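PDB 5LY8: tail component from Lactobacillus phage J-1, which probably binds carbohydrate on the surface of the Lactobacillus host, this chain being the second carbohydrate-binding module of the evolved distal tail protein. Local coordinates for residues Ser141-Val144 and Gln149-Met152; Tyr18-Asn23 and Asp207-Trp212; Val100-Asn105 and Leu126-Asp131. All coordinates share one frame; numbering follows the deposited sequence. Where two conformers were deposited one is given.

Contact 1: Ser141-Val144 and Gln149-Met152; sequences SGTV and QAQM
Val144 and Gln151 face each other as an antiparallel hydrogen-bonded pair, and their two backbone bonds hold this end of a beta hairpin together. Val144 N donates to Gln151 O at 3.0 Å, and Gln151 N donates back to Val144 O at 2.9 Å; both are close to straight. Each carbonyl oxygen also takes a CA-H...O contact, Gln151 O from Thr143 CA and Val144 O from Ala150 CA at 3.4 Å.

Around this ladder the side chains sort onto two faces. Those of Val144 and Gln151 run side by side on one, where, in the Val144 conformer described, CG1 lies 3.9 Å from Gln151 CB. On the other, Thr143 and Met152 form a non-hydrogen-bonded pair: Thr143 OG1 packs against Met152 CG, while Thr143 CG2 touches Ala150 CB at 3.9 Å. Met152 extends as far as its sulfur and then bends (chi3 -76°), which brings CE within 4.0 Å of Ser141 OG.

The hairpin joins strands 138-144 and 151-158. Strand 121-130 flanks 138-144 on its other edge, through backbone bonds of Ser141 with Ala127 and Thr143 with Ser125, and Val144 packs on Phe201.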
loop_
_atom_site.group_PDB
_atom_site.type_symbol
_atom_site.label_atom_id
_atom_site.label_comp_id
_atom_site.label_asym_id
_atom_site.label_seq_id
_atom_site.Cartn_x
_atom_site.Cartn_y
_atom_site.Cartn_z
ATOM N N SER A 141 -7.848 2.390 -5.254
ATOM C CA SER A 141 -7.226 3.317 -6.202
ATOM C C SER A 141 -5.786 2.992 -6.441
ATOM O O SER A 141 -5.123 2.387 -5.589
ATOM C CB SER A 141 -7.396 4.770 -5.750
ATOM O OG SER A 141 -6.599 5.079 -4.610
ATOM N N GLY A 142 -5.296 3.385 -7.605
ATOM C CA GLY A 142 -3.900 3.212 -7.949
ATOM C C GLY A 142 -3.376 4.497 -8.517
ATOM O O GLY A 142 -4.008 5.063 -9.412
ATOM N N THR A 143 -2.240 4.956 -8.003
ATOM C CA THR A 143 -1.606 6.200 -8.428
ATOM C C THR A 143 -0.195 5.956 -8.826
ATOM O O THR A 143 0.509 5.140 -8.212
ATOM C CB THR A 143 -1.653 7.213 -7.244
ATOM O OG1 THR A 143 -3.031 7.419 -6.903
ATOM C CG2 THR A 143 -1.041 8.554 -7.591
ATOM N N VAL A 144 0.228 6.636 -9.817
ATOM C CA VAL A 144 1.588 6.617 -10.283
ATOM C C VAL A 144 2.170 8.013 -10.125
ATOM O O VAL A 144 1.467 9.018 -10.374
ATOM C CB VAL A 144 1.785 6.106 -11.715
ATOM C CG1 VAL A 144 1.093 7.005 -12.687
ATOM C CG2 VAL A 144 3.264 5.846 -12.078
ATOM N N GLN A 149 2.773 15.917 -9.940
ATOM C CA GLN A 149 2.954 15.026 -11.075
ATOM C C GLN A 149 2.130 13.734 -10.940
ATOM O O GLN A 149 2.092 12.917 -11.876
ATOM C CB GLN A 149 4.448 14.678 -11.212
ATOM C CG GLN A 149 5.295 15.825 -11.740
ATOM C CD GLN A 149 4.930 16.214 -13.151
ATOM O OE1 GLN A 149 4.408 17.296 -13.366
ATOM N NE2 GLN A 149 5.077 15.312 -14.132
ATOM N N ALA A 150 1.484 13.522 -9.777
ATOM C CA ALA A 150 0.737 12.268 -9.583
ATOM C C ALA A 150 -0.414 12.114 -10.578
ATOM O O ALA A 150 -1.064 13.107 -10.944
ATOM C CB ALA A 150 0.201 12.181 -8.155
ATOM N N GLN A 151 -0.662 10.892 -11.029
ATOM C CA GLN A 151 -1.783 10.545 -11.877
ATOM C C GLN A 151 -2.530 9.406 -11.212
ATOM O O GLN A 151 -1.960 8.327 -11.014
ATOM C CB GLN A 151 -1.317 10.070 -13.252
ATOM C CG GLN A 151 -0.905 11.169 -14.210
ATOM C CD GLN A 151 -0.338 10.614 -15.499
ATOM O OE1 GLN A 151 0.590 11.184 -16.079
ATOM N NE2 GLN A 151 -0.881 9.502 -15.987
ATOM N N MET A 152 -3.777 9.649 -10.818
ATOM C CA MET A 152 -4.584 8.573 -10.276
ATOM C C MET A 152 -5.082 7.802 -11.496
ATOM O O MET A 152 -5.859 8.324 -12.316
ATOM C CB MET A 152 -5.739 9.078 -9.402
ATOM C CG MET A 152 -6.540 7.915 -8.818
ATOM S SD MET A 152 -7.805 8.394 -7.639
ATOM C CE MET A 152 -6.823 8.751 -6.248
#

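Contact 2: Tyr18-Asn23 and Asp207-Trp212; sequences YHLDFN and DGWTAW. With MG (magnesium ion), chain C.
Tyr18 and Trp209 meet face to face in an offset stack between the two sheets of a beta-sandwich, consistent with the concanavalin-like clan to which this module belongs. Strand 11-20 lies at the outer edge of one sheet and strand 208-216 inside the other, so the aromatic side chains have to bridge the gap: the nearest CA atoms, those of Tyr18 and Trp209, are 10.9 Å apart. The phenol ring and the five-membered ring of the indole are inclined by only 10°, with centroids 4.3 Å apart. Tyr18 CE1 sits over Trp209 NE1 at 3.2 Å, and the phenol oxygen lies above the centre of the indole system. Both residues place CG between their own backbone N and carbonyl carbon (chi1 77° for Tyr18, 64° for Trp209), and their side chains come from opposite directions to overlap.

Leu20, two residues along the same strand, adds CD1 against Trp209 CH2 at 3.9 Å, meeting the indole obliquely. A second shell surrounds these groups. Tyr18 OH is hydrogen-bonded to Ser229 OG on strand 223-238, Trp209 packs on Leu116 and Trp226, and Met78 touches both Leu20 and Trp209.

Beyond Leu20 the chain leaves the strand and turns into a magnesium site. There Asp21 contributes its backbone carbonyl, with Gly59 O, Gln227 O and three waters completing six ligands. Its carboxylate serves the turn instead: Asp21 OD1 accepts from Asn23 N at 3.0 Å, making an Asx turn. Asn23 OD1 in turn receives a 2.8 Å hydrogen bond from one of the metal-bound waters, while Asp21 O meets the magnesium at 2.4 Å.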
loop_
_atom_site.group_PDB
_atom_site.type_symbol
_atom_site.label_atom_id
_atom_site.label_comp_id
_atom_site.label_asym_id
_atom_site.label_seq_id
_atom_site.Cartn_x
_atom_site.Cartn_y
_atom_site.Cartn_z
ATOM N N TYR A 18 12.856 -8.594 1.253
ATOM C CA TYR A 18 12.548 -8.678 2.675
ATOM C C TYR A 18 11.251 -9.426 2.767
ATOM O O TYR A 18 10.509 -9.511 1.786
ATOM C CB TYR A 18 12.410 -7.273 3.341
ATOM C CG TYR A 18 11.092 -6.594 3.022
ATOM C CD1 TYR A 18 10.942 -5.829 1.869
ATOM C CD2 TYR A 18 9.973 -6.787 3.827
ATOM C CE1 TYR A 18 9.710 -5.279 1.521
ATOM C CE2 TYR A 18 8.739 -6.241 3.486
ATOM C CZ TYR A 18 8.607 -5.521 2.319
ATOM O OH TYR A 18 7.391 -5.008 1.953
ATOM N N HIS A 19 10.962 -9.918 3.968
ATOM C CA HIS A 19 9.705 -10.564 4.258
ATOM C C HIS A 19 9.374 -10.313 5.713
ATOM O O HIS A 19 10.171 -10.636 6.608
ATOM C CB HIS A 19 9.766 -12.076 3.952
ATOM C CG HIS A 19 8.533 -12.810 4.379
ATOM N ND1 HIS A 19 8.603 -14.081 4.900
ATOM C CD2 HIS A 19 7.240 -12.405 4.396
ATOM C CE1 HIS A 19 7.364 -14.427 5.193
ATOM N NE2 HIS A 19 6.506 -13.454 4.908
ATOM N N LEU A 20 8.226 -9.686 5.956
ATOM C CA LEU A 20 7.701 -9.509 7.310
ATOM C C LEU A 20 6.542 -10.465 7.507
ATOM O O LEU A 20 5.566 -10.389 6.769
ATOM C CB LEU A 20 7.209 -8.074 7.582
ATOM C CG LEU A 20 8.263 -6.979 7.356
ATOM C CD1 LEU A 20 7.672 -5.601 7.573
ATOM C CD2 LEU A 20 9.493 -7.157 8.256
ATOM N N ASP A 21 6.652 -11.375 8.466
ATOM C CA ASP A 21 5.529 -12.245 8.828
ATOM C C ASP A 21 4.866 -11.803 10.129
ATOM O O ASP A 21 3.835 -12.360 10.509
ATOM C CB ASP A 21 5.937 -13.719 8.917
ATOM C CG ASP A 21 7.046 -14.052 9.881
ATOM O OD1 ASP A 21 7.252 -13.287 10.865
ATOM O OD2 ASP A 21 7.751 -15.061 9.632
ATOM N N PHE A 22 5.457 -10.835 10.832
ATOM C CA PHE A 22 4.927 -10.243 12.064
ATOM C C PHE A 22 4.899 -11.211 13.241
ATOM O O PHE A 22 4.287 -10.869 14.251
ATOM C CB PHE A 22 3.556 -9.562 11.859
ATOM C CG PHE A 22 3.654 -8.494 10.802
ATOM C CD1 PHE A 22 2.985 -8.623 9.600
ATOM C CD2 PHE A 22 4.452 -7.371 10.994
ATOM C CE1 PHE A 22 3.081 -7.632 8.619
ATOM C CE2 PHE A 22 4.540 -6.378 10.015
ATOM C CZ PHE A 22 3.900 -6.544 8.818
ATOM N N ASN A 23 5.588 -12.357 13.148
ATOM C CA ASN A 23 5.663 -13.295 14.297
ATOM C C ASN A 23 6.470 -12.667 15.452
ATOM O O ASN A 23 6.263 -12.944 16.600
ATOM C CB ASN A 23 6.240 -14.642 13.870
ATOM C CG ASN A 23 5.273 -15.455 13.043
ATOM O OD1 ASN A 23 4.103 -15.240 13.053
ATOM N ND2 ASN A 23 5.789 -16.408 12.343
ATOM N N ASP A 207 13.504 2.525 -4.790
ATOM C CA ASP A 207 14.493 2.272 -3.748
ATOM C C ASP A 207 13.875 2.143 -2.357
ATOM O O ASP A 207 14.613 2.059 -1.380
ATOM C CB ASP A 207 15.601 3.358 -3.732
ATOM C CG ASP A 207 15.088 4.738 -3.317
ATOM O OD1 ASP A 207 13.959 4.826 -2.839
ATOM O OD2 ASP A 207 15.842 5.730 -3.455
ATOM N N GLY A 208 12.554 2.122 -2.250
ATOM C CA GLY A 208 11.951 2.065 -0.930
ATOM C C GLY A 208 10.487 1.748 -0.972
ATOM O O GLY A 208 9.844 1.798 -2.027
ATOM N N TRP A 209 9.957 1.428 0.218
ATOM C CA TRP A 209 8.528 1.172 0.368
ATOM C C TRP A 209 8.035 1.769 1.660
ATOM O O TRP A 209 8.806 1.871 2.624
ATOM C CB TRP A 209 8.223 -0.344 0.319
ATOM C CG TRP A 209 8.819 -1.130 1.456
ATOM C CD1 TRP A 209 10.069 -1.669 1.511
ATOM C CD2 TRP A 209 8.181 -1.467 2.696
ATOM N NE1 TRP A 209 10.257 -2.313 2.711
ATOM C CE2 TRP A 209 9.114 -2.197 3.459
ATOM C CE3 TRP A 209 6.913 -1.209 3.252
ATOM C CZ2 TRP A 209 8.819 -2.701 4.732
ATOM C CZ3 TRP A 209 6.635 -1.677 4.526
ATOM C CH2 TRP A 209 7.564 -2.458 5.228
ATOM N N THR A 210 6.746 2.124 1.685
ATOM C CA THR A 210 6.066 2.584 2.890
ATOM C C THR A 210 4.676 1.980 2.927
ATOM O O THR A 210 3.979 1.982 1.909
ATOM C CB THR A 210 5.908 4.123 2.913
ATOM O OG1 THR A 210 7.197 4.744 2.952
ATOM C CG2 THR A 210 5.089 4.620 4.133
ATOM N N ALA A 211 4.245 1.518 4.110
ATOM C CA ALA A 211 2.868 1.096 4.375
ATOM C C ALA A 211 2.306 2.065 5.440
ATOM O O ALA A 211 2.982 2.276 6.466
ATOM C CB ALA A 211 2.838 -0.333 4.873
ATOM N N TRP A 212 1.124 2.659 5.204
ATOM C CA TRP A 212 0.575 3.671 6.103
ATOM C C TRP A 212 -0.882 3.337 6.355
ATOM O O TRP A 212 -1.623 3.027 5.424
ATOM C CB TRP A 212 0.756 5.060 5.459
ATOM C CG TRP A 212 0.214 6.236 6.210
ATOM C CD1 TRP A 212 0.380 6.527 7.543
ATOM C CD2 TRP A 212 -0.560 7.303 5.658
ATOM N NE1 TRP A 212 -0.228 7.728 7.848
ATOM C CE2 TRP A 212 -0.819 8.223 6.702
ATOM C CE3 TRP A 212 -1.084 7.559 4.378
ATOM C CZ2 TRP A 212 -1.530 9.409 6.492
ATOM C CZ3 TRP A 212 -1.805 8.729 4.181
ATOM C CH2 TRP A 212 -2.045 9.627 5.228
HETATM MG MG MG C . 1.882 -13.222 9.509
HETATM O O HOH W 1 2.693 -15.274 10.661
HETATM O O HOH W 2 -0.006 -14.761 9.383
HETATM O O HOH W 3 2.678 -14.331 7.499
#

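Contact 3: Val100-Asn105 and Leu126-Asp131; sequences VNVGTN and LALFDD. With MG (magnesium ion), chain B.
Thr104 and Asp130, their CA atoms 7.6 Å apart, lie where 102-105 and 128-130 run nearly parallel, 17° between their directions, in facing sheets of the beta-sandwich. The contact therefore depends on side chains that reach across the interior, apolar at one end and polar, beside a metal, at the other.

At the apolar end Val102 and Leu128 approach tip to tip, CG1 of Val102 lying 3.8 Å from CD2 of Leu128. Tyr168 touches Val102 from strand 166-175, Phe112 packs on Leu128, and Trp222 reaches both residues.

Two positions further along each segment, packing gives way to a metal site. In the Thr104 conformer described, with OG1 swung opposite its backbone N (chi1 -171°), the hydroxyl donates to Asp130 OD2 at 2.6 Å. It meets the oxygen on the anti side, 26° out of the carboxylate plane. Asp130 chelates magnesium with both oxygens, so OD2 serves the ion and the hydroxyl together; in that conformer this shared grip may limit rotation of the carboxylate. Thr104 is thus a second-shell residue behind a first-shell ligand. Backbone carbonyls of Ala106, Glu108, Ser132 and Asn135 supply the other four ligands, tying the segments that follow both strands to one ion. The bidentate clasp is nearly symmetrical, Asp130 OD1 and Asp130 OD2 each standing 2.5 Å from the magnesium.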
loop_
_atom_site.group_PDB
_atom_site.type_symbol
_atom_site.label_atom_id
_atom_site.label_comp_id
_atom_site.label_asym_id
_atom_site.label_seq_id
_atom_site.Cartn_x
_atom_site.Cartn_y
_atom_site.Cartn_z
ATOM N N VAL A 100 -3.760 -8.305 3.976
ATOM C CA VAL A 100 -4.516 -7.560 4.979
ATOM C C VAL A 100 -5.826 -8.288 5.266
ATOM O O VAL A 100 -6.297 -9.119 4.478
ATOM C CB VAL A 100 -4.832 -6.102 4.514
ATOM C CG1 VAL A 100 -3.554 -5.275 4.370
ATOM C CG2 VAL A 100 -5.639 -6.082 3.207
ATOM N N ASN A 101 -6.431 -7.940 6.393
ATOM C CA ASN A 101 -7.791 -8.315 6.686
ATOM C C ASN A 101 -8.473 -6.975 6.955
ATOM O O ASN A 101 -7.993 -6.178 7.766
ATOM C CB ASN A 101 -7.873 -9.248 7.878
ATOM C CG ASN A 101 -9.291 -9.699 8.169
ATOM O OD1 ASN A 101 -9.675 -10.856 7.902
ATOM N ND2 ASN A 101 -10.080 -8.856 8.731
ATOM N N VAL A 102 -9.550 -6.714 6.229
ATOM C CA VAL A 102 -10.138 -5.405 6.353
ATOM C C VAL A 102 -11.648 -5.529 6.326
ATOM O O VAL A 102 -12.201 -6.392 5.629
ATOM C CB VAL A 102 -9.484 -4.435 5.286
ATOM C CG1 VAL A 102 -9.613 -4.931 3.840
ATOM C CG2 VAL A 102 -9.943 -2.986 5.454
ATOM N N GLY A 103 -12.295 -4.734 7.166
ATOM C CA GLY A 103 -13.744 -4.716 7.261
ATOM C C GLY A 103 -14.200 -3.322 7.600
ATOM O O GLY A 103 -13.481 -2.585 8.251
ATOM N N THR A 104 -15.450 -2.977 7.183
ATOM C CA THR A 104 -15.934 -1.634 7.479
ATOM C C THR A 104 -17.445 -1.664 7.749
ATOM O O THR A 104 -18.122 -2.704 7.645
ATOM C CB THR A 104 -15.457 -0.622 6.386
ATOM O OG1 THR A 104 -15.747 0.744 6.769
ATOM C CG2 THR A 104 -16.045 -0.905 4.992
ATOM N N ASN A 105 -17.915 -0.462 7.962
ATOM C CA ASN A 105 -19.316 -0.264 8.335
ATOM C C ASN A 105 -19.660 1.159 8.052
ATOM O O ASN A 105 -18.801 1.979 7.690
ATOM C CB ASN A 105 -19.759 -0.704 9.743
ATOM C CG ASN A 105 -19.730 -2.127 10.197
ATOM O OD1 ASN A 105 -19.230 -2.415 11.283
ATOM N ND2 ASN A 105 -20.525 -2.974 9.562
ATOM N N LEU A 126 -0.800 2.137 -3.969
ATOM C CA LEU A 126 -2.041 1.367 -3.942
ATOM C C LEU A 126 -2.811 1.792 -2.687
ATOM O O LEU A 126 -2.247 1.726 -1.594
ATOM C CB LEU A 126 -1.715 -0.129 -3.901
ATOM C CG LEU A 126 -2.890 -1.105 -4.009
ATOM C CD1 LEU A 126 -2.377 -2.490 -4.400
ATOM C CD2 LEU A 126 -3.706 -1.211 -2.699
ATOM N N ALA A 127 -4.053 2.231 -2.828
ATOM C CA ALA A 127 -4.848 2.609 -1.663
ATOM C C ALA A 127 -6.162 1.889 -1.631
ATOM O O ALA A 127 -6.741 1.566 -2.672
ATOM C CB ALA A 127 -5.077 4.126 -1.622
ATOM N N LEU A 128 -6.647 1.632 -0.403
ATOM C CA LEU A 128 -8.014 1.228 -0.153
ATOM C C LEU A 128 -8.547 2.195 0.885
ATOM O O LEU A 128 -7.837 2.493 1.855
ATOM C CB LEU A 128 -8.122 -0.210 0.373
ATOM C CG LEU A 128 -9.536 -0.745 0.541
ATOM C CD1 LEU A 128 -10.225 -0.990 -0.812
ATOM C CD2 LEU A 128 -9.550 -2.043 1.341
ATOM N N PHE A 129 -9.753 2.704 0.707
ATOM C CA PHE A 129 -10.277 3.630 1.690
ATOM C C PHE A 129 -11.811 3.658 1.717
ATOM O O PHE A 129 -12.469 3.383 0.764
ATOM C CB PHE A 129 -9.726 5.060 1.471
ATOM C CG PHE A 129 -10.064 5.639 0.128
ATOM C CD1 PHE A 129 -9.236 5.433 -0.995
ATOM C CD2 PHE A 129 -11.212 6.399 -0.033
ATOM C CE1 PHE A 129 -9.605 6.013 -2.230
ATOM C CE2 PHE A 129 -11.539 6.934 -1.263
ATOM C CZ PHE A 129 -10.747 6.744 -2.314
ATOM N N ASP A 130 -12.291 3.969 2.911
ATOM C CA ASP A 130 -13.706 4.213 3.234
ATOM C C ASP A 130 -13.639 5.580 3.904
ATOM O O ASP A 130 -13.263 5.697 5.015
ATOM C CB ASP A 130 -14.317 3.125 4.142
ATOM C CG ASP A 130 -15.801 3.416 4.498
ATOM O OD1 ASP A 130 -16.260 4.448 4.242
ATOM O OD2 ASP A 130 -16.484 2.558 5.041
ATOM N N ASP A 131 -13.979 6.611 3.151
ATOM C CA ASP A 131 -13.816 7.975 3.645
ATOM C C ASP A 131 -15.066 8.689 4.119
ATOM O O ASP A 131 -15.026 9.861 4.319
ATOM C CB ASP A 131 -13.024 8.865 2.631
ATOM C CG ASP A 131 -13.758 9.081 1.312
ATOM O OD1 ASP A 131 -14.795 8.571 1.095
ATOM O OD2 ASP A 131 -13.212 9.803 0.469
HETATM MG MG MG B . -17.877 4.314 6.213
#

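The three contacts illustrate how a beta-sandwich is held together both within a sheet and between sheets. Contact 1 is a hairpin inside one sheet, whereas contacts 2 and 3 each span the two sheets. Contacts 1 and 3 touch directly through neighbouring strands: Ser141 OG packs 3.9 Å from Phe129 CE1, and their centres are 18 Å apart. Contact 2 touches neither; its nearest atoms are about 11 Å from contact 1 and about 7 Å from contact 3. Contacts 2 and 3 reach separate magnesium sites, while the side chain of Ser141 in contact 1 is about 12 Å from that of the metal ligand Asp130.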